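Local coordinates for protein glycosyl hydrolase, family 38 (Enterococcus faecalis, PDB 5KBP) that probably hydrolyses alpha-linked mannose residues of carbohydrates, as a metal-dependent member of glycoside hydrolase family 38, at residues A[103-108]-A[320-325]; A[446-451]-A[466-471]. All coordinates share one frame; numbering follows the deposited sequence.

Contact 1 of 2, residues A[103-108]-A[320-325]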
# COMPACT_ATOMS: atom_id res chain seq x y z
N ASN A 103 -14.41 -16.97 5.26
CA ASN A 103 -14.36 -18.23 4.52
C ASN A 103 -15.56 -18.36 3.60
O ASN A 103 -15.44 -18.88 2.48
CB ASN A 103 -14.30 -19.40 5.49
CG ASN A 103 -12.93 -19.55 6.13
OD1 ASN A 103 -11.97 -19.97 5.48
ND2 ASN A 103 -12.83 -19.22 7.41
N VAL A 104 -16.73 -17.91 4.05
CA VAL A 104 -17.94 -17.99 3.22
C VAL A 104 -17.90 -16.96 2.10
O VAL A 104 -18.26 -17.26 0.96
CB VAL A 104 -19.19 -17.84 4.10
CG1 VAL A 104 -20.41 -17.49 3.26
CG2 VAL A 104 -19.44 -19.11 4.90
N ARG A 105 -17.45 -15.74 2.40
CA ARG A 105 -17.34 -14.72 1.36
C ARG A 105 -16.36 -15.13 0.28
O ARG A 105 -16.51 -14.74 -0.89
CB ARG A 105 -16.92 -13.38 1.96
CG ARG A 105 -17.76 -12.92 3.14
CD ARG A 105 -19.25 -13.02 2.85
NE ARG A 105 -20.05 -12.76 4.04
CZ ARG A 105 -20.48 -11.56 4.41
NH1 ARG A 105 -21.20 -11.41 5.51
NH2 ARG A 105 -20.17 -10.49 3.68
N ASN A 106 -15.34 -15.92 0.64
CA ASN A 106 -14.41 -16.44 -0.37
C ASN A 106 -15.13 -17.35 -1.35
O ASN A 106 -14.86 -17.33 -2.55
CB ASN A 106 -13.26 -17.17 0.32
CG ASN A 106 -12.17 -17.59 -0.65
OD1 ASN A 106 -11.86 -16.86 -1.60
ND2 ASN A 106 -11.59 -18.76 -0.42
N MET A 107 -16.07 -18.17 -0.85
CA MET A 107 -16.83 -19.05 -1.72
C MET A 107 -17.94 -18.29 -2.44
O MET A 107 -18.24 -18.57 -3.60
CB MET A 107 -17.41 -20.21 -0.92
CG MET A 107 -16.46 -20.80 0.11
SD MET A 107 -17.16 -22.19 1.03
CE MET A 107 -16.98 -23.49 -0.17
N LEU A 108 -18.56 -17.33 -1.75
CA LEU A 108 -19.64 -16.55 -2.35
C LEU A 108 -19.13 -15.71 -3.51
O LEU A 108 -19.73 -15.68 -4.59
CB LEU A 108 -20.30 -15.67 -1.28
CG LEU A 108 -21.63 -14.96 -1.57
CD1 LEU A 108 -21.42 -13.59 -2.20
CD2 LEU A 108 -22.54 -15.82 -2.44
N ILE A 320 -20.60 -4.49 11.57
CA ILE A 320 -20.89 -3.06 11.68
C ILE A 320 -21.53 -2.57 10.38
O ILE A 320 -22.72 -2.23 10.36
CB ILE A 320 -19.62 -2.25 11.99
CG1 ILE A 320 -18.89 -2.81 13.21
CG2 ILE A 320 -19.97 -0.79 12.22
CD1 ILE A 320 -19.68 -2.72 14.49
N ALA A 321 -20.74 -2.54 9.30
CA ALA A 321 -21.19 -1.91 8.06
C ALA A 321 -22.38 -2.64 7.46
O ALA A 321 -23.40 -2.02 7.14
CB ALA A 321 -20.03 -1.85 7.06
N GLU A 322 -22.27 -3.95 7.29
CA GLU A 322 -23.36 -4.71 6.66
C GLU A 322 -24.65 -4.68 7.47
O GLU A 322 -25.72 -4.44 6.87
CB GLU A 322 -22.90 -6.14 6.39
CG GLU A 322 -21.92 -6.27 5.23
CD GLU A 322 -21.58 -7.71 4.91
OE1 GLU A 322 -21.98 -8.60 5.68
OE2 GLU A 322 -20.93 -7.95 3.87
N PRO A 323 -24.66 -4.92 8.79
CA PRO A 323 -25.94 -4.82 9.52
C PRO A 323 -26.56 -3.43 9.47
O PRO A 323 -27.78 -3.30 9.34
CB PRO A 323 -25.56 -5.23 10.95
CG PRO A 323 -24.33 -6.05 10.79
CD PRO A 323 -23.58 -5.41 9.66
N LEU A 324 -25.74 -2.38 9.58
CA LEU A 324 -26.27 -1.03 9.49
C LEU A 324 -26.80 -0.73 8.10
O LEU A 324 -27.86 -0.11 7.95
CB LEU A 324 -25.19 -0.02 9.88
CG LEU A 324 -24.84 0.08 11.37
CD1 LEU A 324 -23.63 0.97 11.58
CD2 LEU A 324 -26.03 0.59 12.16
N ALA A 325 -26.08 -1.17 7.06
CA ALA A 325 -26.56 -0.96 5.69
C ALA A 325 -27.80 -1.79 5.40
O ALA A 325 -28.66 -1.36 4.62
CB ALA A 325 -25.46 -1.28 4.69
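R105 grips E322 end-on, with two nitrogens to two oxygens, and this salt bridge alone carries the contact, linking helices whose nearest CA atoms, those of R105 and E322, are 12.8 Å apart. On helix 100-117, N103 takes a hydrogen bond at OD1 from NE2 of Q93. V104 packs on Y693. R105 follows with its CB directed at E322; a bend at chi2 (-48°) precedes the guanidinium, which presents its terminal nitrogens. NH1 of R105 lies 2.9 Å from OE1 of E322, and NH2 of R105 lies 2.7 Å from OE2 of E322. Both N-H...O angles are 160°, both oxygens accept through their syn lone pairs, and the two flat groups are 3° apart, so the pair is nearly coplanar. Two parallel bonds of this kind fix the rotation of both groups. The bridge joins the family 38 N-terminal domain to the helical middle domain, where helix 304-332 packs against helices 337-348 and 362-393. Each charged group also has further support: NE of R105 forms a salt bridge with E101, and OE2 of E322 accepts a hydrogen bond from W344. K835 of strand 829-836 touches both side chains. N106, next along the helix, donates from its ND2 to the carbonyl O of I91.

Contact 2 of 2, residues A[446-451]-A[466-471]; sequences KATPDY and VKEDVR
The carboxylate of E468 reaches T448 through one oxygen, OE1, while a separate pair of flat groups, the guanidinium of R471 and the carboxylate of D469, meets within the strand. There CG of D469 sits at the guanidinium edge, in its plane, and NH1 of R471 is 2.8 Å from OD2 of D469. The bond is bent, with an N-H...O angle of 141°, and it meets OD2 on the anti side, 15° out of the carboxylate plane. R471 also makes a cation-pi contact with Y489 and a salt bridge with E423.

Across the contact, OG1 of T448 is placed to donate to OE1 of E468, but the modelled 2.4 Å between these two atoms is too short to trust. E468 holds CG between its backbone N and carbonyl carbon (chi1 81°) and then extends, which carries the carboxylate over to the loop. The methyl of T448 stays farther off, with CG2 3.7 Å from OE1 of E468. K488 ties the pair to the next strand: its NZ is hydrogen-bonded to OG1 of T448 and forms a long, weak ion pair with OE2 of E468.

Residues 466-471 belong to strand 463-475, an outermost strand of a three-stranded antiparallel sheet, paired by backbone bonds such as D469 with Y489. The loop leads into strand 451-454 of a second antiparallel sheet, and Y451 touches L490 and L509, one from each sheet. Loop 446-451 thus lies beside an outermost strand at the surface of what is probably a beta-sandwich-like domain.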
# COMPACT_ATOMS: atom_id res chain seq x y z
N LYS A 446 -16.01 29.72 26.86
CA LYS A 446 -17.42 29.68 27.22
C LYS A 446 -17.67 28.61 28.28
O LYS A 446 -17.21 27.47 28.14
CB LYS A 446 -18.28 29.40 25.98
CG LYS A 446 -19.77 29.59 26.21
CD LYS A 446 -20.56 29.40 24.93
CE LYS A 446 -22.04 29.68 25.14
NZ LYS A 446 -22.83 29.53 23.89
N ALA A 447 -18.38 28.99 29.33
CA ALA A 447 -18.66 28.06 30.42
C ALA A 447 -19.53 26.90 29.93
O ALA A 447 -20.34 27.05 29.01
CB ALA A 447 -19.36 28.78 31.57
N THR A 448 -19.34 25.74 30.55
CA THR A 448 -20.06 24.54 30.16
C THR A 448 -21.23 24.31 31.10
O THR A 448 -21.01 24.07 32.29
CB THR A 448 -19.14 23.33 30.17
OG1 THR A 448 -18.06 23.54 29.25
CG2 THR A 448 -19.90 22.07 29.77
N PRO A 449 -22.47 24.38 30.62
CA PRO A 449 -23.61 24.06 31.49
C PRO A 449 -23.63 22.58 31.83
O PRO A 449 -23.07 21.74 31.12
CB PRO A 449 -24.83 24.45 30.64
CG PRO A 449 -24.28 25.30 29.52
CD PRO A 449 -22.90 24.80 29.28
N ASP A 450 -24.28 22.27 32.95
CA ASP A 450 -24.48 20.88 33.33
C ASP A 450 -25.60 20.28 32.50
O ASP A 450 -26.67 20.89 32.36
CB ASP A 450 -24.79 20.76 34.82
CG ASP A 450 -24.76 19.33 35.31
OD1 ASP A 450 -24.03 18.52 34.71
OD2 ASP A 450 -25.46 19.02 36.29
N TYR A 451 -25.36 19.11 31.93
CA TYR A 451 -26.32 18.47 31.04
C TYR A 451 -26.88 17.19 31.66
O TYR A 451 -26.34 16.66 32.63
CB TYR A 451 -25.68 18.16 29.68
CG TYR A 451 -25.55 19.37 28.79
CD1 TYR A 451 -26.57 19.74 27.92
CD2 TYR A 451 -24.41 20.16 28.82
CE1 TYR A 451 -26.46 20.85 27.11
CE2 TYR A 451 -24.28 21.28 28.01
CZ TYR A 451 -25.31 21.62 27.16
OH TYR A 451 -25.20 22.73 26.35
N VAL A 466 -17.84 12.95 31.09
CA VAL A 466 -16.45 12.51 31.15
C VAL A 466 -15.50 13.66 30.87
O VAL A 466 -14.62 13.97 31.68
CB VAL A 466 -16.22 11.34 30.17
CG1 VAL A 466 -14.75 10.93 30.17
CG2 VAL A 466 -17.11 10.17 30.52
N LYS A 467 -15.66 14.31 29.72
CA LYS A 467 -14.75 15.39 29.33
C LYS A 467 -15.42 16.27 28.30
O LYS A 467 -16.43 15.88 27.68
CB LYS A 467 -13.43 14.83 28.79
CG LYS A 467 -13.61 13.87 27.61
CD LYS A 467 -12.27 13.32 27.14
CE LYS A 467 -12.45 12.34 25.99
NZ LYS A 467 -11.15 11.80 25.51
N GLU A 468 -14.86 17.46 28.11
CA GLU A 468 -15.26 18.37 27.06
C GLU A 468 -14.08 18.60 26.12
O GLU A 468 -12.93 18.39 26.49
CB GLU A 468 -15.76 19.71 27.62
CG GLU A 468 -14.65 20.68 27.98
CD GLU A 468 -15.17 22.01 28.49
OE1 GLU A 468 -16.22 22.01 29.17
OE2 GLU A 468 -14.55 23.05 28.19
N ASP A 469 -14.39 19.05 24.91
CA ASP A 469 -13.35 19.27 23.91
C ASP A 469 -13.80 20.33 22.93
O ASP A 469 -14.95 20.34 22.49
CB ASP A 469 -13.00 17.97 23.17
CG ASP A 469 -11.65 18.02 22.50
OD1 ASP A 469 -10.77 18.76 23.00
OD2 ASP A 469 -11.45 17.33 21.48
N VAL A 470 -12.88 21.23 22.59
CA VAL A 470 -13.09 22.24 21.56
C VAL A 470 -12.05 22.02 20.48
O VAL A 470 -10.84 22.16 20.74
CB VAL A 470 -13.00 23.67 22.13
CG1 VAL A 470 -13.11 24.69 21.00
CG2 VAL A 470 -14.08 23.90 23.18
N ARG A 471 -12.50 21.67 19.28
CA ARG A 471 -11.59 21.37 18.18
C ARG A 471 -12.24 21.77 16.87
O ARG A 471 -13.42 22.10 16.80
CB ARG A 471 -11.21 19.89 18.16
CG ARG A 471 -12.39 18.97 17.87
CD ARG A 471 -11.96 17.52 17.74
NE ARG A 471 -13.11 16.64 17.54
CZ ARG A 471 -13.77 16.04 18.52
NH1 ARG A 471 -13.39 16.22 19.78
NH2 ARG A 471 -14.80 15.26 18.25

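Contact 1 closes in sequence before contact 2 opens, and the two do not touch: their centres are 39 Å apart and their nearest atoms about 18 Å. They differ in setting as much as in place. The centre of contact 1 is about 13 Å from the centre of the chain and both its touching residues are buried, whereas the centre of contact 2 is about 40 Å from the centre of the chain, at the surface. The first joins parts of two family regions far apart in sequence; the second closes a short stretch inside a single C-terminal region. Both lie away from F253 and Y256, which bind calcium in an entry of this protein, though none is bound to this chain here.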